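Local coordinates for tubulin-specific chaperone, putative (Trypanosoma brucei, PDB 4B6M), which probably binds alpha-tubulin and microtubule plus ends as tubulin-binding cofactor B, a chaperone represented here by its CAP-Gly domain, at residues Y36-F42 with Y65-P71. Residue numbers count along the deposited sequence, not the author numbering.
Sequences YWVGVEF and YGGFLRP. With FMT (formic acid), chain F.
In the CAP-Gly domain, an SH3-like β fold, edge strand 66-69 pairs antiparallel with strand 36-42, their short axes 4.5 Å apart at 160°. The paired residues are extended. Val-38/Leu-69 and Val-40/Gly-67 are hydrogen-bonded pairs: Val-38 N to Leu-69 O 2.7 Å, Leu-69 N to Val-38 O 2.8 Å, Val-40 N to Gly-67 O 2.8 Å, Gly-67 N to Val-40 O 2.9 Å. Gly-39/Phe-68 and Glu-41/Gly-66 are non-hydrogen-bonded pairs; beyond them Phe-42 N donates a hydrogen bond to Tyr-65 O, 2.7 Å. Tyr-65 (psi -4°) and Gly-66 form a classic bulge opposite Gly-49.

Val-38, Val-40 and Leu-69 fill the core face with Cys-14 and Val-74. Lacking a side chain, Gly-67 leaves room for the Phe-42 ring (chi1 m). On the other face Gly-39 leaves space beside Phe-68, which meets Phe-59 edge-to-face, while Glu-41 salt-bridges Arg-24.

Where the pairing ends, Arg-70 N makes a weak hydrogen bond (3.4 Å) to O1 of a formate, probably from the crystallisation liquor, which Gln-73 also binds. Trp-37 (chi1 m) hydrogen-bonds Lys-33 O through NE1; on its flat indole the Arg-70 guanidinium stacks, centres 4.0 Å apart, planes at 13°, an off-centre cation-pi contact. Arg-70 (mmt) hydrogen-bonds Pro-34 O through NH2 and, through NH1, Tyr-36 O at 3.1 Å.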
ATOM      1  N   TYR A  36     -10.880  -6.613   4.516  1.00 16.43           N
ATOM      2  CA  TYR A  36      -9.556  -6.064   4.874  1.00 15.13           C
ATOM      3  C   TYR A  36      -8.835  -5.397   3.710  1.00 12.67           C
ATOM      4  O   TYR A  36      -8.940  -5.834   2.567  1.00 11.46           O
ATOM      5  CB  TYR A  36      -8.634  -7.132   5.451  1.00 18.60           C
ATOM      6  CG  TYR A  36      -8.877  -7.388   6.912  1.00 22.54           C
ATOM      7  CD1 TYR A  36      -9.920  -8.209   7.330  1.00 24.14           C
ATOM      8  CD2 TYR A  36      -8.081  -6.780   7.876  1.00 23.21           C
ATOM      9  CE1 TYR A  36     -10.154  -8.432   8.679  1.00 26.64           C
ATOM     10  CE2 TYR A  36      -8.307  -6.991   9.227  1.00 26.83           C
ATOM     11  CZ  TYR A  36      -9.339  -7.814   9.620  1.00 26.97           C
ATOM     12  OH  TYR A  36      -9.544  -8.021  10.969  1.00 30.26           O
ATOM     13  N   TRP A  37      -8.135  -4.318   4.042  1.00  9.72           N
ATOM     14  CA  TRP A  37      -7.337  -3.539   3.081  1.00  8.31           C
ATOM     15  C   TRP A  37      -5.922  -3.373   3.546  1.00  7.58           C
ATOM     16  O   TRP A  37      -5.620  -3.347   4.748  1.00  8.29           O
ATOM     17  CB  TRP A  37      -7.938  -2.144   2.911  1.00  8.09           C
ATOM     18  CG  TRP A  37      -9.258  -2.182   2.194  1.00  8.30           C
ATOM     19  CD1 TRP A  37     -10.530  -2.250   2.759  1.00  8.44           C
ATOM     20  CD2 TRP A  37      -9.479  -2.216   0.748  1.00  8.24           C
ATOM     21  NE1 TRP A  37     -11.493  -2.324   1.777  1.00  8.80           N
ATOM     22  CE2 TRP A  37     -10.928  -2.310   0.552  1.00  8.60           C
ATOM     23  CE3 TRP A  37      -8.644  -2.187  -0.369  1.00  8.25           C
ATOM     24  CZ2 TRP A  37     -11.490  -2.350  -0.717  1.00  8.67           C
ATOM     25  CZ3 TRP A  37      -9.223  -2.247  -1.643  1.00  8.53           C
ATOM     26  CH2 TRP A  37     -10.618  -2.304  -1.804  1.00  8.52           C
ATOM     27  N   VAL A  38      -5.024  -3.209   2.579  1.00  6.53           N
ATOM     28  CA  VAL A  38      -3.625  -2.945   2.870  1.00  6.41           C
ATOM     29  C   VAL A  38      -3.253  -1.576   2.301  1.00  6.17           C
ATOM     30  O   VAL A  38      -3.420  -1.312   1.096  1.00  6.16           O
ATOM     31  CB  VAL A  38      -2.723  -4.050   2.259  1.00  6.15           C
ATOM     32  CG1 VAL A  38      -1.266  -3.823   2.651  1.00  6.38           C
ATOM     33  CG2 VAL A  38      -3.179  -5.443   2.726  1.00  6.66           C
ATOM     34  N   GLY A  39      -2.800  -0.670   3.163  1.00  5.84           N
ATOM     35  CA  GLY A  39      -2.330   0.635   2.694  1.00  6.07           C
ATOM     36  C   GLY A  39      -0.865   0.524   2.363  1.00  6.18           C
ATOM     37  O   GLY A  39      -0.101   0.135   3.245  1.00  6.43           O
ATOM     38  N   VAL A  40      -0.474   0.868   1.138  1.00  6.07           N
ATOM     39  CA  VAL A  40       0.929   0.745   0.716  1.00  6.39           C
ATOM     40  C   VAL A  40       1.473   2.101   0.307  1.00  6.74           C
ATOM     41  O   VAL A  40       0.790   2.868  -0.381  1.00  6.73           O
ATOM     42  CB  VAL A  40       1.081  -0.252  -0.459  1.00  6.38           C
ATOM     43  CG1 VAL A  40       2.507  -0.242  -0.993  1.00  6.69           C
ATOM     44  CG2 VAL A  40       0.692  -1.659  -0.040  1.00  6.17           C
ATOM     45  N   GLU A  41       2.704   2.402   0.731  1.00  7.29           N
ATOM     46  CA  GLU A  41       3.423   3.533   0.173  1.00  7.89           C
ATOM     47  C   GLU A  41       4.447   3.000  -0.817  1.00  8.18           C
ATOM     48  O   GLU A  41       5.391   2.269  -0.452  1.00  8.13           O
ATOM     49  CB  GLU A  41       4.120   4.336   1.263  1.00  8.89           C
ATOM     50  CG  GLU A  41       4.911   5.489   0.695  1.00  9.88           C
ATOM     51  CD  GLU A  41       5.589   6.318   1.768  1.00 11.51           C
ATOM     52  OE1 GLU A  41       5.407   6.021   2.973  1.00 12.45           O
ATOM     53  OE2 GLU A  41       6.311   7.245   1.389  1.00 13.50           O
ATOM     54  N   PHE A  42       4.266   3.361  -2.077  1.00  7.95           N
ATOM     55  CA  PHE A  42       5.166   2.915  -3.125  1.00  8.20           C
ATOM     56  C   PHE A  42       6.445   3.726  -3.154  1.00  8.77           C
ATOM     57  O   PHE A  42       6.477   4.888  -2.715  1.00  8.65           O
ATOM     58  CB  PHE A  42       4.452   2.950  -4.474  1.00  8.13           C
ATOM     59  CG  PHE A  42       3.276   2.026  -4.533  1.00  8.28           C
ATOM     60  CD1 PHE A  42       3.489   0.661  -4.664  1.00  8.05           C
ATOM     61  CD2 PHE A  42       1.970   2.498  -4.414  1.00  7.94           C
ATOM     62  CE1 PHE A  42       2.427  -0.223  -4.686  1.00  8.23           C
ATOM     63  CE2 PHE A  42       0.894   1.616  -4.461  1.00  8.42           C
ATOM     64  CZ  PHE A  42       1.126   0.247  -4.584  1.00  8.07           C
ATOM     65  N   TYR A  65       1.752   8.247  -4.325  1.00  9.80           N
ATOM     66  CA  TYR A  65       2.538   7.155  -3.694  1.00 10.08           C
ATOM     67  C   TYR A  65       1.725   6.187  -2.894  1.00 10.42           C
ATOM     68  O   TYR A  65       2.284   5.211  -2.363  1.00 10.43           O
ATOM     69  CB  TYR A  65       3.655   7.696  -2.777  1.00 10.37           C
ATOM     70  CG  TYR A  65       4.677   8.371  -3.609  1.00 10.09           C
ATOM     71  CD1 TYR A  65       4.529   9.715  -3.934  1.00 10.55           C
ATOM     72  CD2 TYR A  65       5.768   7.660  -4.125  1.00 10.42           C
ATOM     73  CE1 TYR A  65       5.442  10.340  -4.770  1.00 10.96           C
ATOM     74  CE2 TYR A  65       6.680   8.276  -4.953  1.00 10.56           C
ATOM     75  CZ  TYR A  65       6.513   9.634  -5.242  1.00 10.71           C
ATOM     76  OH  TYR A  65       7.419  10.244  -6.065  1.00 10.61           O
ATOM     77  N   GLY A  66       0.429   6.455  -2.771  1.00  9.95           N
ATOM     78  CA  GLY A  66      -0.404   5.675  -1.871  1.00  8.99           C
ATOM     79  C   GLY A  66      -1.358   4.761  -2.594  1.00  8.80           C
ATOM     80  O   GLY A  66      -1.979   5.128  -3.604  1.00  8.83           O
ATOM     81  N   GLY A  67      -1.478   3.542  -2.094  1.00  8.31           N
ATOM     82  CA  GLY A  67      -2.543   2.669  -2.584  1.00  8.17           C
ATOM     83  C   GLY A  67      -3.229   1.949  -1.460  1.00  7.94           C
ATOM     84  O   GLY A  67      -2.635   1.742  -0.406  1.00  8.77           O
ATOM     85  N   PHE A  68      -4.496   1.592  -1.668  1.00  7.89           N
ATOM     86  CA  PHE A  68      -5.180   0.652  -0.791  1.00  7.76           C
ATOM     87  C   PHE A  68      -5.465  -0.543  -1.642  1.00  7.42           C
ATOM     88  O   PHE A  68      -6.134  -0.423  -2.679  1.00  7.50           O
ATOM     89  CB  PHE A  68      -6.508   1.202  -0.268  1.00  8.41           C
ATOM     90  CG  PHE A  68      -6.354   2.332   0.689  1.00  9.03           C
ATOM     91  CD1 PHE A  68      -6.173   2.109   2.058  1.00  9.58           C
ATOM     92  CD2 PHE A  68      -6.374   3.640   0.215  1.00  9.20           C
ATOM     93  CE1 PHE A  68      -6.002   3.164   2.914  1.00  9.92           C
ATOM     94  CE2 PHE A  68      -6.206   4.720   1.079  1.00  9.27           C
ATOM     95  CZ  PHE A  68      -6.036   4.476   2.441  1.00  9.58           C
ATOM     96  N   LEU A  69      -4.928  -1.674  -1.229  1.00  7.11           N
ATOM     97  CA  LEU A  69      -5.052  -2.872  -2.033  1.00  7.32           C
ATOM     98  C   LEU A  69      -5.647  -3.973  -1.209  1.00  7.18           C
ATOM     99  O   LEU A  69      -5.545  -3.961  -0.001  1.00  6.79           O
ATOM    100  CB  LEU A  69      -3.651  -3.370  -2.459  1.00  7.89           C
ATOM    101  CG  LEU A  69      -2.746  -2.581  -3.419  1.00  8.45           C
ATOM    102  CD1 LEU A  69      -2.380  -1.178  -2.950  1.00  8.99           C
ATOM    103  CD2 LEU A  69      -1.453  -3.342  -3.641  1.00  9.45           C
ATOM    104  N   ARG A  70      -6.262  -4.948  -1.863  1.00  7.43           N
ATOM    105  CA  ARG A  70      -6.624  -6.185  -1.166  1.00  8.37           C
ATOM    106  C   ARG A  70      -5.379  -6.986  -0.863  1.00  8.54           C
ATOM    107  O   ARG A  70      -4.401  -6.920  -1.602  1.00  8.26           O
ATOM    108  CB  ARG A  70      -7.582  -7.019  -2.012  1.00  8.98           C
ATOM    109  CG  ARG A  70      -8.921  -6.355  -2.184  1.00  9.65           C
ATOM    110  CD  ARG A  70      -9.647  -6.184  -0.871  1.00 10.10           C
ATOM    111  NE  ARG A  70     -11.054  -6.039  -1.159  1.00 11.65           N
ATOM    112  CZ  ARG A  70     -11.981  -5.791  -0.259  1.00 12.09           C
ATOM    113  NH1 ARG A  70     -11.650  -5.629   1.011  1.00 11.87           N
ATOM    114  NH2 ARG A  70     -13.249  -5.693  -0.662  1.00 12.91           N
ATOM    115  N   PRO A  71      -5.398  -7.768   0.223  1.00  8.94           N
ATOM    116  CA  PRO A  71      -4.251  -8.588   0.579  1.00  9.16           C
ATOM    117  C   PRO A  71      -3.773  -9.504  -0.543  1.00  9.55           C
ATOM    118  O   PRO A  71      -2.543  -9.725  -0.649  1.00  9.57           O
ATOM    119  CB  PRO A  71      -4.753  -9.395   1.807  1.00  9.16           C
ATOM    120  CG  PRO A  71      -5.768  -8.476   2.428  1.00  9.11           C
ATOM    121  CD  PRO A  71      -6.428  -7.739   1.279  1.00  9.20           C
TER
HETATM  122  C   FMT F1236      -7.087  -2.791  -5.799  1.00 21.93           C
HETATM  123  O1  FMT F1236      -7.296  -3.534  -4.821  1.00 23.52           O
HETATM  124  O2  FMT F1236      -6.369  -3.088  -6.791  1.00 21.30           O